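Local coordinates for protein L-Ala-D/L-Glu Epimerase (Escherichia coli, PDB 1JPD) that is an epimerase of the enolase superfamily, combining an N-terminal alpha+beta domain with a C-terminal TIM-barrel-like domain, at residues T45-Y51 and M279-A285; V34-E38 and A93-L98; K8-E12 and M62-M66. Residues are numbered along the deposited sequence.

Contact 1. Residues T45-Y51 and M279-A285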
ATOM      1  N   THR A  45      16.820   9.949   1.534  1.00 50.85           N
ATOM      2  CA  THR A  45      15.506  10.570   1.456  1.00 44.20           C
ATOM      3  C   THR A  45      14.362   9.602   1.682  1.00 39.74           C
ATOM      4  O   THR A  45      14.292   8.541   1.068  1.00 39.60           O
ATOM      5  CB  THR A  45      15.314  11.276   0.114  1.00 42.57           C
ATOM      6  OG1 THR A  45      16.326  12.280  -0.034  1.00 42.17           O
ATOM      7  CG2 THR A  45      13.944  11.936   0.054  1.00 40.56           C
ATOM      8  N   GLY A  46      13.468   9.980   2.584  1.00 36.02           N
ATOM      9  CA  GLY A  46      12.327   9.140   2.891  1.00 37.84           C
ATOM     10  C   GLY A  46      11.038   9.931   2.817  1.00 37.45           C
ATOM     11  O   GLY A  46      10.947  11.036   3.353  1.00 39.97           O
ATOM     12  N   GLU A  47      10.040   9.379   2.141  1.00 35.23           N
ATOM     13  CA  GLU A  47       8.760  10.056   2.013  1.00 35.17           C
ATOM     14  C   GLU A  47       7.665   9.286   2.741  1.00 39.02           C
ATOM     15  O   GLU A  47       7.795   8.086   2.994  1.00 38.94           O
ATOM     16  CB  GLU A  47       8.387  10.195   0.536  1.00 37.59           C
ATOM     17  CG  GLU A  47       7.019  10.807   0.285  1.00 38.11           C
ATOM     18  CD  GLU A  47       6.680  10.890  -1.187  1.00 42.25           C
ATOM     19  OE1 GLU A  47       7.482  11.482  -1.938  1.00 44.84           O
ATOM     20  OE2 GLU A  47       5.615  10.373  -1.594  1.00 39.94           O
ATOM     21  N   CYS A  48       6.594   9.988   3.093  1.00 38.93           N
ATOM     22  CA  CYS A  48       5.455   9.363   3.751  1.00 37.26           C
ATOM     23  C   CYS A  48       4.184  10.160   3.470  1.00 39.93           C
ATOM     24  O   CYS A  48       4.229  11.318   3.030  1.00 35.18           O
ATOM     25  CB  CYS A  48       5.682   9.248   5.262  1.00 36.20           C
ATOM     26  SG  CYS A  48       5.440  10.762   6.189  1.00 39.30           S
ATOM     27  N   THR A  49       3.046   9.519   3.707  1.00 42.21           N
ATOM     28  CA  THR A  49       1.754  10.149   3.482  1.00 43.97           C
ATOM     29  C   THR A  49       0.893  10.031   4.727  1.00 42.39           C
ATOM     30  O   THR A  49       0.347   8.970   4.998  1.00 42.26           O
ATOM     31  CB  THR A  49       1.012   9.484   2.309  1.00 43.06           C
ATOM     32  OG1 THR A  49       1.766   9.679   1.106  1.00 48.94           O
ATOM     33  CG2 THR A  49      -0.379  10.087   2.136  1.00 42.26           C
ATOM     34  N   PRO A  50       0.775  11.117   5.509  1.00 41.94           N
ATOM     35  CA  PRO A  50      -0.047  11.069   6.725  1.00 41.58           C
ATOM     36  C   PRO A  50      -1.422  10.462   6.405  1.00 41.81           C
ATOM     37  O   PRO A  50      -2.105  10.898   5.462  1.00 38.20           O
ATOM     38  CB  PRO A  50      -0.125  12.536   7.140  1.00 38.68           C
ATOM     39  CG  PRO A  50       1.210  13.060   6.702  1.00 40.84           C
ATOM     40  CD  PRO A  50       1.361  12.455   5.323  1.00 38.22           C
ATOM     41  N   TYR A  51      -1.810   9.457   7.191  1.00 38.88           N
ATOM     42  CA  TYR A  51      -3.077   8.746   6.997  1.00 48.04           C
ATOM     43  C   TYR A  51      -4.190   9.355   7.837  1.00 48.28           C
ATOM     44  O   TYR A  51      -4.281   9.094   9.039  1.00 51.03           O
ATOM     45  CB  TYR A  51      -2.896   7.259   7.367  1.00 51.37           C
ATOM     46  CG  TYR A  51      -3.890   6.304   6.731  1.00 52.31           C
ATOM     47  CD1 TYR A  51      -4.767   6.732   5.735  1.00 57.07           C
ATOM     48  CD2 TYR A  51      -3.928   4.961   7.102  1.00 52.32           C
ATOM     49  CE1 TYR A  51      -5.655   5.844   5.123  1.00 56.52           C
ATOM     50  CE2 TYR A  51      -4.811   4.064   6.497  1.00 50.54           C
ATOM     51  CZ  TYR A  51      -5.669   4.514   5.509  1.00 53.37           C
ATOM     52  OH  TYR A  51      -6.538   3.644   4.893  1.00 58.01           O
ATOM     53  N   MET A 279      -0.313   4.390  -0.656  1.00 41.66           N
ATOM     54  CA  MET A 279      -1.243   5.507  -0.475  1.00 39.35           C
ATOM     55  C   MET A 279      -0.946   6.390  -1.687  1.00 40.44           C
ATOM     56  O   MET A 279      -0.165   5.994  -2.558  1.00 39.44           O
ATOM     57  CB  MET A 279      -0.904   6.289   0.793  1.00 34.60           C
ATOM     58  CG  MET A 279      -0.817   5.459   2.036  1.00 36.78           C
ATOM     59  SD  MET A 279      -2.438   4.974   2.591  1.00 40.54           S
ATOM     60  CE  MET A 279      -2.067   4.335   4.181  1.00 39.28           C
ATOM     61  N   LEU A 280      -1.568   7.564  -1.761  1.00 41.18           N
ATOM     62  CA  LEU A 280      -1.270   8.491  -2.850  1.00 42.72           C
ATOM     63  C   LEU A 280       0.143   8.965  -2.496  1.00 40.22           C
ATOM     64  O   LEU A 280       0.395   9.368  -1.364  1.00 38.05           O
ATOM     65  CB  LEU A 280      -2.254   9.665  -2.850  1.00 43.65           C
ATOM     66  CG  LEU A 280      -3.660   9.331  -3.347  1.00 45.69           C
ATOM     67  CD1 LEU A 280      -4.549  10.551  -3.240  1.00 46.99           C
ATOM     68  CD2 LEU A 280      -3.584   8.847  -4.786  1.00 43.57           C
ATOM     69  N   CYS A 281       1.063   8.914  -3.452  1.00 38.08           N
ATOM     70  CA  CYS A 281       2.445   9.286  -3.171  1.00 41.23           C
ATOM     71  C   CYS A 281       3.249   9.531  -4.445  1.00 37.60           C
ATOM     72  O   CYS A 281       2.720   9.412  -5.546  1.00 41.97           O
ATOM     73  CB  CYS A 281       3.101   8.147  -2.386  1.00 41.64           C
ATOM     74  SG  CYS A 281       3.058   6.553  -3.301  1.00 40.37           S
ATOM     75  N   THR A 282       4.525   9.876  -4.287  1.00 34.21           N
ATOM     76  CA  THR A 282       5.400  10.083  -5.442  1.00 34.47           C
ATOM     77  C   THR A 282       6.181   8.784  -5.601  1.00 36.32           C
ATOM     78  O   THR A 282       6.086   7.891  -4.746  1.00 32.48           O
ATOM     79  CB  THR A 282       6.415  11.225  -5.232  1.00 32.17           C
ATOM     80  OG1 THR A 282       7.445  10.789  -4.338  1.00 34.21           O
ATOM     81  CG2 THR A 282       5.734  12.454  -4.663  1.00 34.94           C
ATOM     82  N   SER A 283       6.956   8.677  -6.679  1.00 35.92           N
ATOM     83  CA  SER A 283       7.734   7.466  -6.919  1.00 34.29           C
ATOM     84  C   SER A 283       8.626   7.101  -5.738  1.00 35.42           C
ATOM     85  O   SER A 283       8.935   5.927  -5.527  1.00 38.18           O
ATOM     86  CB  SER A 283       8.584   7.616  -8.177  1.00 33.00           C
ATOM     87  OG  SER A 283       7.767   7.685  -9.331  1.00 34.81           O
ATOM     88  N   ARG A 284       9.027   8.103  -4.958  1.00 35.09           N
ATOM     89  CA  ARG A 284       9.890   7.867  -3.809  1.00 34.54           C
ATOM     90  C   ARG A 284       9.327   6.817  -2.865  1.00 34.07           C
ATOM     91  O   ARG A 284      10.061   5.969  -2.365  1.00 39.42           O
ATOM     92  CB  ARG A 284      10.131   9.174  -3.042  1.00 35.62           C
ATOM     93  CG  ARG A 284      11.165  10.102  -3.691  1.00 33.72           C
ATOM     94  CD  ARG A 284      11.366  11.374  -2.878  1.00 33.10           C
ATOM     95  NE  ARG A 284      10.093  12.057  -2.678  1.00 36.68           N
ATOM     96  CZ  ARG A 284       9.935  13.374  -2.670  1.00 34.45           C
ATOM     97  NH1 ARG A 284      10.981  14.172  -2.844  1.00 31.92           N
ATOM     98  NH2 ARG A 284       8.722  13.892  -2.522  1.00 34.98           N
ATOM     99  N   ALA A 285       8.021   6.862  -2.633  1.00 37.76           N
ATOM    100  CA  ALA A 285       7.386   5.909  -1.728  1.00 39.20           C
ATOM    101  C   ALA A 285       7.257   4.514  -2.330  1.00 37.09           C
ATOM    102  O   ALA A 285       7.356   3.520  -1.615  1.00 34.05           O
ATOM    103  CB  ALA A 285       6.012   6.424  -1.292  1.00 39.14           C
TER
HETATM  104  O   HOH W   1      10.302   7.269   0.325  1.00 34.15           O
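The end of strand 42-48 and the loop after it run along residues 279-285, which lead from the barrel strand 273-276 into helix 283-289. At T45 the contact is apolar: its CG2 lies 3.9 Å from R284 CD. E47, extended with chi1 and chi2 both t, is the polar centre. Its OE1 accepts a very short 2.5 Å bond from T282 OG1 and takes both R284 NE and R284 NH2 at 2.8 Å, a salt bridge, while E47 OE2 accepts the backbone T282 N at 2.9 Å. T282 is also the N-cap of the helix, its OG1 accepting from R284 N at 3.2 Å, so the carboxylate is tied directly to the helix start. Water 1 bonds to E47 N at 2.8 Å and, weakly, to R284 O at 3.0 Å. T49 OG1 donates to L280 O at 2.8 Å. Y51 ends the segment: M279 CE lies 3.5 Å from the Y51 ring centroid, a CH-pi contact over the face, and M279 SD 4.3 Å from it, a Met-aromatic contact. The contact thus joins the N-terminal domain to the barrel domain. Strand 42-48 pairs with strand 29-39 through G46 and V35, E12 on strand 6-15 gives R284 a second carboxylate, and helix 251-254 flanks the far end, D252 bonding to T49 N and touching M279.

Contact 2. Residues V34-E38 and A93-L98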
ATOM      1  N   VAL A  34       8.350  14.921   3.484  1.00 36.37           N
ATOM      2  CA  VAL A  34       9.648  14.395   3.096  1.00 37.80           C
ATOM      3  C   VAL A  34      10.707  14.630   4.164  1.00 37.82           C
ATOM      4  O   VAL A  34      10.715  15.667   4.832  1.00 39.79           O
ATOM      5  CB  VAL A  34      10.151  15.044   1.788  1.00 37.47           C
ATOM      6  CG1 VAL A  34      11.429  14.358   1.337  1.00 38.85           C
ATOM      7  CG2 VAL A  34       9.089  14.966   0.712  1.00 34.35           C
ATOM      8  N   VAL A  35      11.597  13.657   4.316  1.00 35.28           N
ATOM      9  CA  VAL A  35      12.690  13.763   5.267  1.00 41.96           C
ATOM     10  C   VAL A  35      13.999  13.438   4.571  1.00 45.16           C
ATOM     11  O   VAL A  35      14.191  12.335   4.054  1.00 45.55           O
ATOM     12  CB  VAL A  35      12.528  12.805   6.451  1.00 43.07           C
ATOM     13  CG1 VAL A  35      13.828  12.770   7.266  1.00 40.78           C
ATOM     14  CG2 VAL A  35      11.363  13.258   7.322  1.00 43.39           C
ATOM     15  N   GLU A  36      14.902  14.407   4.565  1.00 49.37           N
ATOM     16  CA  GLU A  36      16.200  14.231   3.940  1.00 51.24           C
ATOM     17  C   GLU A  36      17.283  14.149   5.012  1.00 49.57           C
ATOM     18  O   GLU A  36      17.420  15.052   5.835  1.00 47.78           O
ATOM     19  CB  GLU A  36      16.462  15.398   2.991  1.00 54.17           C
ATOM     20  CG  GLU A  36      17.815  15.383   2.321  1.00 64.54           C
ATOM     21  CD  GLU A  36      17.885  16.340   1.144  1.00 69.45           C
ATOM     22  OE1 GLU A  36      18.988  16.857   0.871  1.00 74.71           O
ATOM     23  OE2 GLU A  36      16.842  16.566   0.485  1.00 70.64           O
ATOM     24  N   LEU A  37      18.031  13.049   5.009  1.00 51.65           N
ATOM     25  CA  LEU A  37      19.115  12.833   5.970  1.00 59.17           C
ATOM     26  C   LEU A  37      20.455  13.006   5.262  1.00 62.53           C
ATOM     27  O   LEU A  37      20.574  12.712   4.074  1.00 64.23           O
ATOM     28  CB  LEU A  37      19.035  11.422   6.567  1.00 55.82           C
ATOM     29  CG  LEU A  37      17.762  11.025   7.318  1.00 53.92           C
ATOM     30  CD1 LEU A  37      17.884   9.596   7.798  1.00 51.35           C
ATOM     31  CD2 LEU A  37      17.537  11.957   8.489  1.00 52.37           C
ATOM     32  N   GLU A  38      21.462  13.480   5.986  1.00 67.12           N
ATOM     33  CA  GLU A  38      22.777  13.690   5.389  1.00 71.73           C
ATOM     34  C   GLU A  38      23.934  13.194   6.253  1.00 72.66           C
ATOM     35  O   GLU A  38      24.294  13.822   7.249  1.00 75.57           O
ATOM     36  CB  GLU A  38      22.978  15.172   5.085  1.00 71.69           C
ATOM     37  CG  GLU A  38      24.312  15.505   4.439  1.00 75.73           C
ATOM     38  CD  GLU A  38      24.156  16.025   3.025  1.00 76.78           C
ATOM     39  OE1 GLU A  38      23.314  16.924   2.811  1.00 77.90           O
ATOM     40  OE2 GLU A  38      24.878  15.544   2.125  1.00 79.01           O
ATOM     41  N   ALA A  93       8.610   7.730   7.144  1.00 38.61           N
ATOM     42  CA  ALA A  93       9.534   8.639   6.474  1.00 38.71           C
ATOM     43  C   ALA A  93      10.960   8.451   7.006  1.00 42.68           C
ATOM     44  O   ALA A  93      11.914   8.359   6.228  1.00 43.20           O
ATOM     45  CB  ALA A  93       9.095  10.071   6.663  1.00 31.95           C
ATOM     46  N   LEU A  94      11.109   8.376   8.326  1.00 42.99           N
ATOM     47  CA  LEU A  94      12.435   8.208   8.910  1.00 44.31           C
ATOM     48  C   LEU A  94      13.068   6.861   8.587  1.00 46.72           C
ATOM     49  O   LEU A  94      14.236   6.789   8.186  1.00 47.75           O
ATOM     50  CB  LEU A  94      12.375   8.400  10.424  1.00 39.08           C
ATOM     51  CG  LEU A  94      11.973   9.818  10.817  1.00 43.89           C
ATOM     52  CD1 LEU A  94      11.873   9.927  12.325  1.00 41.16           C
ATOM     53  CD2 LEU A  94      12.982  10.804  10.257  1.00 40.90           C
ATOM     54  N   ASP A  95      12.298   5.795   8.764  1.00 47.30           N
ATOM     55  CA  ASP A  95      12.797   4.456   8.492  1.00 45.62           C
ATOM     56  C   ASP A  95      13.241   4.363   7.034  1.00 47.40           C
ATOM     57  O   ASP A  95      14.313   3.841   6.734  1.00 46.15           O
ATOM     58  CB  ASP A  95      11.711   3.416   8.804  1.00 40.74           C
ATOM     59  CG  ASP A  95      12.197   1.985   8.630  1.00 42.51           C
ATOM     60  OD1 ASP A  95      12.033   1.417   7.533  1.00 46.88           O
ATOM     61  OD2 ASP A  95      12.752   1.421   9.591  1.00 41.51           O
ATOM     62  N   CYS A  96      12.428   4.889   6.125  1.00 46.74           N
ATOM     63  CA  CYS A  96      12.785   4.846   4.718  1.00 46.91           C
ATOM     64  C   CYS A  96      13.984   5.737   4.439  1.00 48.67           C
ATOM     65  O   CYS A  96      14.855   5.367   3.658  1.00 55.18           O
ATOM     66  CB  CYS A  96      11.598   5.256   3.844  1.00 47.60           C
ATOM     67  SG  CYS A  96      10.262   4.035   3.851  1.00 41.86           S
ATOM     68  N   ALA A  97      14.038   6.905   5.071  1.00 45.69           N
ATOM     69  CA  ALA A  97      15.170   7.801   4.866  1.00 44.53           C
ATOM     70  C   ALA A  97      16.465   7.110   5.313  1.00 45.14           C
ATOM     71  O   ALA A  97      17.497   7.248   4.663  1.00 48.80           O
ATOM     72  CB  ALA A  97      14.966   9.092   5.634  1.00 43.72           C
ATOM     73  N   LEU A  98      16.407   6.366   6.415  1.00 44.71           N
ATOM     74  CA  LEU A  98      17.583   5.654   6.910  1.00 47.31           C
ATOM     75  C   LEU A  98      18.009   4.531   5.959  1.00 50.21           C
ATOM     76  O   LEU A  98      19.203   4.296   5.771  1.00 56.19           O
ATOM     77  CB  LEU A  98      17.319   5.065   8.303  1.00 45.02           C
ATOM     78  CG  LEU A  98      17.136   6.053   9.458  1.00 50.65           C
ATOM     79  CD1 LEU A  98      16.835   5.288  10.745  1.00 48.10           C
ATOM     80  CD2 LEU A  98      18.395   6.896   9.617  1.00 45.25           C
TER
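In the N-terminal domain of this enolase-superfamily fold, a three-stranded antiparallel meander is covered on one face by helices, and here its middle strand, 29-39, meets helix 89-104. The short segments run in roughly the same direction, 36° apart, with their axes 8.1 Å apart at closest approach. No hydrogen bond crosses between them; every touching residue is buried. Strand alternation decides who takes part. V35 and L37 point their CA-to-CB bonds toward the helix, whereas V34 and E36 point away, V34 packing against strand 6-15 and E36 forming a salt bridge with K43. On the helix, the i, i+4 pairs A93/A97 and L94/L98 supply the matching surface, while D95 faces away and bonds to T258 of the barrel domain. Contacts with alanine keep the backbones near: V35 CG2 is 4.0 Å from A93 CB, and the CA atoms of V35 and A93 are 6.1 Å apart. A97 CB sits between the two strand residues, 3.7 Å from the backbone V35 O and 3.7 Å from L37 CD1. Leucine contacts extend the layer toward helix 78-84, where L94 and L98 both touch L81. V35 CG1 meets L94 CD2 at 3.7 Å, and the tightest approach of all brings the methyl L37 CD1 to 3.3 Å from L98 CD2.

Contact 3. Residues K8-E12 and M62-M66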
ATOM      1  N   LYS A   8      16.479  17.418   7.388  1.00 58.00           N
ATOM      2  CA  LYS A   8      15.642  18.419   6.741  1.00 53.83           C
ATOM      3  C   LYS A   8      14.263  17.797   6.591  1.00 52.84           C
ATOM      4  O   LYS A   8      14.121  16.692   6.055  1.00 52.87           O
ATOM      5  CB  LYS A   8      16.192  18.796   5.363  1.00 55.42           C
ATOM      6  CG  LYS A   8      17.462  19.636   5.385  1.00 56.84           C
ATOM      7  CD  LYS A   8      18.022  19.801   3.976  1.00 61.40           C
ATOM      8  CE  LYS A   8      19.390  20.465   3.978  1.00 62.65           C
ATOM      9  NZ  LYS A   8      20.035  20.391   2.632  1.00 70.80           N
ATOM     10  N   VAL A   9      13.252  18.500   7.088  1.00 45.54           N
ATOM     11  CA  VAL A   9      11.887  18.022   7.017  1.00 43.42           C
ATOM     12  C   VAL A   9      11.047  19.050   6.294  1.00 42.81           C
ATOM     13  O   VAL A   9      11.043  20.223   6.660  1.00 45.74           O
ATOM     14  CB  VAL A   9      11.312  17.794   8.432  1.00 45.93           C
ATOM     15  CG1 VAL A   9       9.843  17.409   8.356  1.00 45.43           C
ATOM     16  CG2 VAL A   9      12.096  16.694   9.127  1.00 49.14           C
ATOM     17  N   PHE A  10      10.352  18.623   5.250  1.00 43.72           N
ATOM     18  CA  PHE A  10       9.501  19.547   4.518  1.00 48.29           C
ATOM     19  C   PHE A  10       8.248  18.882   3.965  1.00 48.00           C
ATOM     20  O   PHE A  10       8.234  17.697   3.625  1.00 51.30           O
ATOM     21  CB  PHE A  10      10.289  20.274   3.414  1.00 46.29           C
ATOM     22  CG  PHE A  10      11.038  19.364   2.485  1.00 47.73           C
ATOM     23  CD1 PHE A  10      10.508  19.026   1.246  1.00 47.88           C
ATOM     24  CD2 PHE A  10      12.290  18.870   2.833  1.00 49.63           C
ATOM     25  CE1 PHE A  10      11.215  18.212   0.367  1.00 45.06           C
ATOM     26  CE2 PHE A  10      13.005  18.050   1.958  1.00 46.09           C
ATOM     27  CZ  PHE A  10      12.465  17.725   0.724  1.00 44.76           C
ATOM     28  N   GLU A  11       7.194  19.678   3.892  1.00 44.21           N
ATOM     29  CA  GLU A  11       5.890  19.234   3.453  1.00 44.56           C
ATOM     30  C   GLU A  11       5.632  19.538   1.979  1.00 42.37           C
ATOM     31  O   GLU A  11       6.015  20.593   1.490  1.00 43.60           O
ATOM     32  CB  GLU A  11       4.868  19.911   4.373  1.00 48.61           C
ATOM     33  CG  GLU A  11       3.429  19.921   3.945  1.00 53.18           C
ATOM     34  CD  GLU A  11       2.564  20.621   4.974  1.00 56.75           C
ATOM     35  OE1 GLU A  11       3.034  21.621   5.554  1.00 53.56           O
ATOM     36  OE2 GLU A  11       1.416  20.183   5.202  1.00 59.74           O
ATOM     37  N   GLU A  12       4.987  18.602   1.280  1.00 37.55           N
ATOM     38  CA  GLU A  12       4.671  18.771  -0.138  1.00 33.64           C
ATOM     39  C   GLU A  12       3.254  18.335  -0.521  1.00 33.67           C
ATOM     40  O   GLU A  12       2.865  17.190  -0.299  1.00 37.61           O
ATOM     41  CB  GLU A  12       5.656  17.978  -1.004  1.00 32.86           C
ATOM     42  CG  GLU A  12       7.092  18.434  -0.927  1.00 35.72           C
ATOM     43  CD  GLU A  12       7.995  17.681  -1.891  1.00 42.69           C
ATOM     44  OE1 GLU A  12       7.634  16.547  -2.301  1.00 37.31           O
ATOM     45  OE2 GLU A  12       9.077  18.222  -2.228  1.00 40.44           O
ATOM     46  N   MET A  62       4.805  15.827  11.166  1.00 48.06           N
ATOM     47  CA  MET A  62       6.029  16.619  11.202  1.00 49.66           C
ATOM     48  C   MET A  62       6.464  16.786  12.650  1.00 47.46           C
ATOM     49  O   MET A  62       7.653  16.715  12.964  1.00 49.63           O
ATOM     50  CB  MET A  62       5.818  17.981  10.538  1.00 53.02           C
ATOM     51  CG  MET A  62       5.665  17.881   9.036  1.00 55.25           C
ATOM     52  SD  MET A  62       5.526  19.478   8.247  1.00 67.20           S
ATOM     53  CE  MET A  62       7.252  19.976   8.255  1.00 64.31           C
ATOM     54  N   ALA A  63       5.495  16.985  13.536  1.00 45.14           N
ATOM     55  CA  ALA A  63       5.800  17.127  14.951  1.00 44.42           C
ATOM     56  C   ALA A  63       6.496  15.868  15.475  1.00 45.74           C
ATOM     57  O   ALA A  63       7.486  15.961  16.208  1.00 51.21           O
ATOM     58  CB  ALA A  63       4.523  17.393  15.737  1.00 39.23           C
ATOM     59  N   GLN A  64       5.993  14.692  15.101  1.00 45.24           N
ATOM     60  CA  GLN A  64       6.596  13.440  15.560  1.00 46.08           C
ATOM     61  C   GLN A  64       8.026  13.302  15.070  1.00 48.87           C
ATOM     62  O   GLN A  64       8.892  12.824  15.801  1.00 52.01           O
ATOM     63  CB  GLN A  64       5.800  12.225  15.078  1.00 47.74           C
ATOM     64  CG  GLN A  64       4.369  12.146  15.562  1.00 46.97           C
ATOM     65  CD  GLN A  64       3.696  10.861  15.118  1.00 49.02           C
ATOM     66  OE1 GLN A  64       4.073   9.767  15.545  1.00 49.66           O
ATOM     67  NE2 GLN A  64       2.702  10.984  14.252  1.00 45.70           N
ATOM     68  N   ILE A  65       8.278  13.717  13.830  1.00 50.97           N
ATOM     69  CA  ILE A  65       9.623  13.608  13.272  1.00 52.54           C
ATOM     70  C   ILE A  65      10.588  14.543  14.000  1.00 52.25           C
ATOM     71  O   ILE A  65      11.674  14.116  14.422  1.00 47.56           O
ATOM     72  CB  ILE A  65       9.635  13.898  11.732  1.00 50.16           C
ATOM     73  CG1 ILE A  65       8.715  12.904  11.015  1.00 45.96           C
ATOM     74  CG2 ILE A  65      11.059  13.758  11.176  1.00 45.51           C
ATOM     75  CD1 ILE A  65       8.714  13.015   9.507  1.00 41.79           C
ATOM     76  N   MET A  66      10.191  15.806  14.158  1.00 50.88           N
ATOM     77  CA  MET A  66      11.031  16.780  14.851  1.00 53.90           C
ATOM     78  C   MET A  66      11.393  16.215  16.213  1.00 54.70           C
ATOM     79  O   MET A  66      12.559  16.196  16.605  1.00 59.19           O
ATOM     80  CB  MET A  66      10.298  18.109  15.057  1.00 53.00           C
ATOM     81  CG  MET A  66       9.800  18.791  13.794  1.00 57.81           C
ATOM     82  SD  MET A  66      11.022  18.848  12.470  1.00 67.91           S
ATOM     83  CE  MET A  66      12.450  19.529  13.322  1.00 61.86           C
TER
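V9 stands at the middle of this helix-on-sheet contact, its t rotamer spreading two methyls toward helix 58-66. Segment 62-66 of that helix runs antiparallel to segment 8-12 of edge strand 6-15, 174° between their directions and 9.7 Å between their axes at closest approach. Each methyl has its own partners: V9 CG1 meets M62 CE at 3.6 Å, while V9 CG2 touches I65 CG2 at 3.7 Å and M66 SD at 4.1 Å. The two methionines approach differently. M62 is m at chi1 and t at chi2, so it reaches out over the strand, and chi3 near +78° turns its methyl to V9; its SD lies 4.0 Å from E11 CB. M66, with all three angles m, folds back on itself to bring sulfur to the valine. The CA-to-CB bond of F10 points away from the helix, and its ring packs on V34, whereas I65 continues inward to V35 and L94. With no hydrogen bond across it, the contact depends on close apolar fit, the unbranched methionine chains adapting to a valine at the partly exposed margin of the domain.

In the fold
All three contacts converge on one antiparallel sheet, each using a different strand. Contacts 2 and 3, centred about 10 Å apart, share a helical layer on one face: I65 CD1 lies 3.4 Å from V35 CG2, and I65 CG2 3.6 Å from L94 CD2. Contact 1, its centre about 11 Å from that of contact 2 and 13 Å from that of contact 3, carries the sheet to the barrel. G46 O probably bonds to V35 N at 2.9 Å, and R284 NH2 reaches E12 OE1 at 2.9 Å in a salt bridge. In this superfamily the active site generally lies between these two domains; contact 1 probably borders it, whereas contact 2 is buried and contact 3 superficial.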